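MRNA-decapping enzyme subunit 1 (Saccharomyces cerevisiae, PDB 1Q67) forms the decapping complex with its partner DCP2, which removes the 7-methylguanine cap from mRNA and so commits transcripts to degradation. Local coordinates at residues K135-R147 / N152-N164. Residues are numbered along the deposited sequence; the frame is centred on the assembly and turned at random.
Sequences KDIYNYGLIILNR and NFSMGIVPNSVVN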
loop_
_atom_site.group_PDB
_atom_site.type_symbol
_atom_site.label_atom_id
_atom_site.label_comp_id
_atom_site.label_asym_id
_atom_site.label_seq_id
_atom_site.Cartn_x
_atom_site.Cartn_y
_atom_site.Cartn_z
ATOM N N LYS B 135 -19.166 -0.562 -28.970
ATOM C CA LYS B 135 -18.397 0.677 -28.919
ATOM C C LYS B 135 -17.887 0.918 -27.497
ATOM O O LYS B 135 -18.658 1.245 -26.590
ATOM C CB LYS B 135 -19.268 1.855 -29.353
ATOM C CG LYS B 135 -18.492 3.121 -29.688
ATOM C CD LYS B 135 -17.790 3.000 -31.032
ATOM C CE LYS B 135 -17.272 4.356 -31.501
ATOM N NZ LYS B 135 -16.781 4.316 -32.909
ATOM N N ASP B 136 -16.583 0.751 -27.310
ATOM C CA ASP B 136 -15.960 0.941 -26.005
ATOM C C ASP B 136 -15.465 2.384 -25.903
ATOM O O ASP B 136 -14.740 2.861 -26.773
ATOM C CB ASP B 136 -14.806 -0.060 -25.860
ATOM C CG ASP B 136 -14.180 -0.051 -24.478
ATOM O OD1 ASP B 136 -14.860 0.319 -23.497
ATOM O OD2 ASP B 136 -13.002 -0.444 -24.377
ATOM N N ILE B 137 -15.873 3.079 -24.846
ATOM C CA ILE B 137 -15.482 4.473 -24.652
ATOM C C ILE B 137 -14.219 4.687 -23.820
ATOM O O ILE B 137 -13.758 5.820 -23.674
ATOM C CB ILE B 137 -16.610 5.280 -23.985
ATOM C CG1 ILE B 137 -16.929 4.686 -22.615
ATOM C CG2 ILE B 137 -17.847 5.283 -24.875
ATOM C CD1 ILE B 137 -17.903 5.508 -21.806
ATOM N N TYR B 138 -13.658 3.617 -23.268
ATOM C CA TYR B 138 -12.453 3.758 -22.462
ATOM C C TYR B 138 -11.186 3.690 -23.298
ATOM O O TYR B 138 -10.591 2.627 -23.470
ATOM C CB TYR B 138 -12.422 2.701 -21.363
ATOM C CG TYR B 138 -13.630 2.760 -20.461
ATOM C CD1 TYR B 138 -14.813 2.104 -20.803
ATOM C CD2 TYR B 138 -13.606 3.496 -19.281
ATOM C CE1 TYR B 138 -15.948 2.181 -19.983
ATOM C CE2 TYR B 138 -14.727 3.580 -18.457
ATOM C CZ TYR B 138 -15.893 2.922 -18.812
ATOM O OH TYR B 138 -17.002 3.002 -17.994
ATOM N N ASN B 139 -10.785 4.847 -23.815
ATOM C CA ASN B 139 -9.588 4.981 -24.641
ATOM C C ASN B 139 -8.303 4.685 -23.866
ATOM O O ASN B 139 -7.309 4.250 -24.442
ATOM C CB ASN B 139 -9.502 6.406 -25.201
ATOM C CG ASN B 139 -10.605 6.709 -26.201
ATOM O OD1 ASN B 139 -10.569 6.253 -27.345
ATOM N ND2 ASN B 139 -11.596 7.472 -25.771
ATOM N N TYR B 140 -8.326 4.943 -22.563
ATOM C CA TYR B 140 -7.150 4.730 -21.733
ATOM C C TYR B 140 -7.530 3.998 -20.467
ATOM O O TYR B 140 -8.699 3.960 -20.080
ATOM C CB TYR B 140 -6.502 6.068 -21.369
ATOM C CG TYR B 140 -6.484 7.048 -22.514
ATOM C CD1 TYR B 140 -7.301 8.186 -22.502
ATOM C CD2 TYR B 140 -5.678 6.829 -23.626
ATOM C CE1 TYR B 140 -7.314 9.077 -23.575
ATOM C CE2 TYR B 140 -5.681 7.707 -24.701
ATOM C CZ TYR B 140 -6.499 8.828 -24.673
ATOM O OH TYR B 140 -6.491 9.691 -25.745
ATOM N N GLY B 141 -6.533 3.397 -19.834
ATOM C CA GLY B 141 -6.789 2.669 -18.615
ATOM C C GLY B 141 -5.702 2.900 -17.596
ATOM O O GLY B 141 -4.569 3.252 -17.924
ATOM N N LEU B 142 -6.068 2.723 -16.339
ATOM C CA LEU B 142 -5.127 2.858 -15.242
ATOM C C LEU B 142 -5.223 1.537 -14.485
ATOM O O LEU B 142 -6.313 0.978 -14.318
ATOM C CB LEU B 142 -5.513 4.038 -14.343
ATOM C CG LEU B 142 -4.757 4.218 -13.023
ATOM C CD1 LEU B 142 -4.803 5.683 -12.588
ATOM C CD2 LEU B 142 -5.383 3.322 -11.953
ATOM N N ILE B 143 -4.080 1.023 -14.054
ATOM C CA ILE B 143 -4.079 -0.224 -13.316
ATOM C C ILE B 143 -2.991 -0.241 -12.250
ATOM O O ILE B 143 -1.922 0.329 -12.424
ATOM C CB ILE B 143 -3.898 -1.424 -14.286
ATOM C CG1 ILE B 143 -4.124 -2.738 -13.547
ATOM C CG2 ILE B 143 -2.516 -1.377 -14.940
ATOM C CD1 ILE B 143 -4.094 -3.953 -14.463
ATOM N N ILE B 144 -3.306 -0.857 -11.120
ATOM C CA ILE B 144 -2.351 -1.011 -10.042
ATOM C C ILE B 144 -2.240 -2.520 -9.831
ATOM O O ILE B 144 -3.243 -3.202 -9.586
ATOM C CB ILE B 144 -2.818 -0.344 -8.747
ATOM C CG1 ILE B 144 -2.846 1.180 -8.927
ATOM C CG2 ILE B 144 -1.863 -0.708 -7.616
ATOM C CD1 ILE B 144 -3.433 1.916 -7.750
ATOM N N LEU B 145 -1.022 -3.037 -9.953
ATOM C CA LEU B 145 -0.784 -4.468 -9.799
ATOM C C LEU B 145 -0.104 -4.730 -8.466
ATOM O O LEU B 145 1.054 -4.361 -8.289
ATOM C CB LEU B 145 0.115 -4.967 -10.934
ATOM C CG LEU B 145 -0.350 -4.702 -12.374
ATOM C CD1 LEU B 145 0.843 -4.525 -13.289
ATOM C CD2 LEU B 145 -1.219 -5.839 -12.847
ATOM N N ASN B 146 -0.812 -5.351 -7.526
ATOM C CA ASN B 146 -0.209 -5.646 -6.222
ATOM C C ASN B 146 1.046 -6.493 -6.372
ATOM O O ASN B 146 1.073 -7.438 -7.158
ATOM C CB ASN B 146 -1.204 -6.361 -5.305
ATOM C CG ASN B 146 -2.235 -5.414 -4.730
ATOM O OD1 ASN B 146 -2.195 -4.210 -4.997
ATOM N ND2 ASN B 146 -3.163 -5.944 -3.936
ATOM N N ARG B 147 2.080 -6.132 -5.617
ATOM C CA ARG B 147 3.367 -6.824 -5.640
ATOM C C ARG B 147 3.430 -7.974 -4.649
ATOM O O ARG B 147 4.060 -8.997 -4.911
ATOM C CB ARG B 147 4.497 -5.856 -5.286
ATOM C CG ARG B 147 4.925 -4.889 -6.372
ATOM C CD ARG B 147 5.834 -3.823 -5.766
ATOM N NE ARG B 147 6.480 -2.996 -6.778
ATOM C CZ ARG B 147 7.506 -3.398 -7.518
ATOM N NH1 ARG B 147 8.001 -4.618 -7.347
ATOM N NH2 ARG B 147 8.027 -2.588 -8.434
ATOM N N ASN B 152 -5.441 -6.842 -8.365
ATOM C CA ASN B 152 -5.310 -5.715 -9.290
ATOM C C ASN B 152 -6.484 -4.749 -9.113
ATOM O O ASN B 152 -7.594 -5.161 -8.781
ATOM C CB ASN B 152 -5.328 -6.165 -10.757
ATOM C CG ASN B 152 -4.241 -7.169 -11.094
ATOM O OD1 ASN B 152 -3.091 -7.029 -10.686
ATOM N ND2 ASN B 152 -4.605 -8.178 -11.874
ATOM N N PHE B 153 -6.217 -3.464 -9.340
ATOM C CA PHE B 153 -7.239 -2.429 -9.292
ATOM C C PHE B 153 -7.245 -1.817 -10.690
ATOM O O PHE B 153 -6.191 -1.432 -11.203
ATOM C CB PHE B 153 -6.905 -1.327 -8.278
ATOM C CG PHE B 153 -7.874 -0.168 -8.316
ATOM C CD1 PHE B 153 -9.106 -0.253 -7.675
ATOM C CD2 PHE B 153 -7.585 0.976 -9.060
ATOM C CE1 PHE B 153 -10.044 0.782 -7.773
ATOM C CE2 PHE B 153 -8.515 2.022 -9.169
ATOM C CZ PHE B 153 -9.747 1.926 -8.528
ATOM N N SER B 154 -8.421 -1.735 -11.304
ATOM C CA SER B 154 -8.549 -1.166 -12.647
ATOM C C SER B 154 -9.499 0.017 -12.697
ATOM O O SER B 154 -10.529 0.019 -12.029
ATOM C CB SER B 154 -9.060 -2.212 -13.642
ATOM O OG SER B 154 -8.004 -3.015 -14.112
ATOM N N MET B 155 -9.144 1.012 -13.505
ATOM C CA MET B 155 -9.969 2.203 -13.692
ATOM C C MET B 155 -9.859 2.660 -15.145
ATOM O O MET B 155 -8.755 2.800 -15.679
ATOM C CB MET B 155 -9.518 3.344 -12.774
ATOM C CG MET B 155 -10.426 4.564 -12.868
ATOM S SD MET B 155 -9.842 6.036 -11.982
ATOM C CE MET B 155 -10.179 5.554 -10.287
ATOM N N GLY B 156 -11.002 2.885 -15.785
ATOM C CA GLY B 156 -10.988 3.335 -17.169
ATOM C C GLY B 156 -10.892 4.847 -17.255
ATOM O O GLY B 156 -11.384 5.550 -16.376
ATOM N N ILE B 157 -10.241 5.361 -18.291
ATOM C CA ILE B 157 -10.126 6.811 -18.445
ATOM C C ILE B 157 -10.788 7.260 -19.751
ATOM O O ILE B 157 -10.388 6.839 -20.838
ATOM C CB ILE B 157 -8.663 7.253 -18.442
ATOM C CG1 ILE B 157 -7.984 6.800 -17.144
ATOM C CG2 ILE B 157 -8.580 8.764 -18.559
ATOM C CD1 ILE B 157 -6.483 7.117 -17.098
ATOM N N VAL B 158 -11.807 8.111 -19.638
ATOM C CA VAL B 158 -12.541 8.605 -20.813
ATOM C C VAL B 158 -12.371 10.106 -20.991
ATOM O O VAL B 158 -12.574 10.873 -20.059
ATOM C CB VAL B 158 -14.054 8.311 -20.686
ATOM C CG1 VAL B 158 -14.795 8.789 -21.937
ATOM C CG2 VAL B 158 -14.277 6.814 -20.465
ATOM N N PRO B 159 -11.985 10.545 -22.192
ATOM C CA PRO B 159 -11.801 11.982 -22.442
ATOM C C PRO B 159 -13.086 12.783 -22.191
ATOM O O PRO B 159 -14.187 12.294 -22.443
ATOM C CB PRO B 159 -11.392 12.034 -23.918
ATOM C CG PRO B 159 -10.740 10.692 -24.151
ATOM C CD PRO B 159 -11.629 9.743 -23.378
ATOM N N ASN B 160 -12.937 14.011 -21.698
ATOM C CA ASN B 160 -14.082 14.876 -21.443
ATOM C C ASN B 160 -14.938 15.072 -22.698
ATOM O O ASN B 160 -16.165 15.086 -22.621
ATOM C CB ASN B 160 -13.626 16.253 -20.948
ATOM C CG ASN B 160 -12.883 16.186 -19.634
ATOM O OD1 ASN B 160 -13.054 15.245 -18.857
ATOM N ND2 ASN B 160 -12.060 17.199 -19.368
ATOM N N SER B 161 -14.294 15.233 -23.850
ATOM C CA SER B 161 -15.035 15.448 -25.091
ATOM C C SER B 161 -15.969 14.283 -25.383
ATOM O O SER B 161 -17.058 14.472 -25.922
ATOM C CB SER B 161 -14.081 15.660 -26.268
ATOM O OG SER B 161 -13.390 14.469 -26.604
ATOM N N VAL B 162 -15.555 13.073 -25.016
ATOM C CA VAL B 162 -16.392 11.903 -25.246
ATOM C C VAL B 162 -17.556 11.894 -24.260
ATOM O O VAL B 162 -18.683 11.578 -24.631
ATOM C CB VAL B 162 -15.564 10.600 -25.136
ATOM C CG1 VAL B 162 -16.475 9.369 -25.209
ATOM C CG2 VAL B 162 -14.545 10.560 -26.273
ATOM N N VAL B 163 -17.296 12.264 -23.010
ATOM C CA VAL B 163 -18.356 12.306 -22.012
ATOM C C VAL B 163 -19.379 13.398 -22.356
ATOM O O VAL B 163 -20.589 13.188 -22.225
ATOM C CB VAL B 163 -17.794 12.570 -20.593
ATOM C CG1 VAL B 163 -18.936 12.778 -19.600
ATOM C CG2 VAL B 163 -16.940 11.393 -20.145
ATOM N N ASN B 164 -18.896 14.558 -22.795
ATOM C CA ASN B 164 -19.787 15.660 -23.151
ATOM C C ASN B 164 -20.650 15.316 -24.363
ATOM O O ASN B 164 -21.849 15.591 -24.368
ATOM C CB ASN B 164 -18.987 16.940 -23.422
ATOM C CG ASN B 164 -18.320 17.483 -22.170
ATOM O OD1 ASN B 164 -18.860 17.368 -21.063
ATOM N ND2 ASN B 164 -17.150 18.094 -22.338
HETATM O O HOH W 1 -7.289 -1.022 -16.100
#
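The ring of Y138 lies across a strand that has no side chain there: its CD2 comes within 3.4 Å of G156 CA, and a CB on that glycine would come about 2.0 Å from Y138 CD2, a clash. V158 CG2 approaches the same ring atom obliquely, 3.6 Å from Y138 CD2, while the I157 amide N sits at the ring edge, near its plane. With CG anti to the carbonyl carbon (chi1 -58°), Y138, the centre of an inverse gamma turn, lays its ring against G156 and V158. With an alanine in place of Y138, G156 CA and V158 CG2 would probably lose the ring packed against them, opening a gap beside the strand. Beyond this turn, 140-146 and 152-157 form an antiparallel hairpin, their axes at 157°, with paired hydrogen bonds at Y140-I157, L142-M155 and I144-F153. The bonds differ: L142 N meets M155 O at 2.8 Å, almost in line with the carbonyl, whereas I157 N approaches Y140 O from 43° above the carbonyl plane. In the non-hydrogen-bonded pairs CA-H...O contacts assist, as from I143 CA to F153 O. On the face bearing Y140, L142 and I144, the methyl CD2 of L142 reaches the edge of the F153 ring, and I157 CB packs on Y140 CB at 3.8 Å. Y140 and I157 pack on helix 208-223, while I144 and F153 reach L46 of strand 43-50 in the second sheet; the Y140 hydroxyl bonds K227 N. P159, the N-cap of helix 160-169, sets its CG 3.8 Å from Y140 CE1. One water bridges L142 O and S154 OG, giving that carbonyl a second donor besides M155 N. The chemistry thus implies a hairpin held by backbone bonds, its apolar face packed on helix and second sheet, in keeping with the PH-like fold of the DCP1 family.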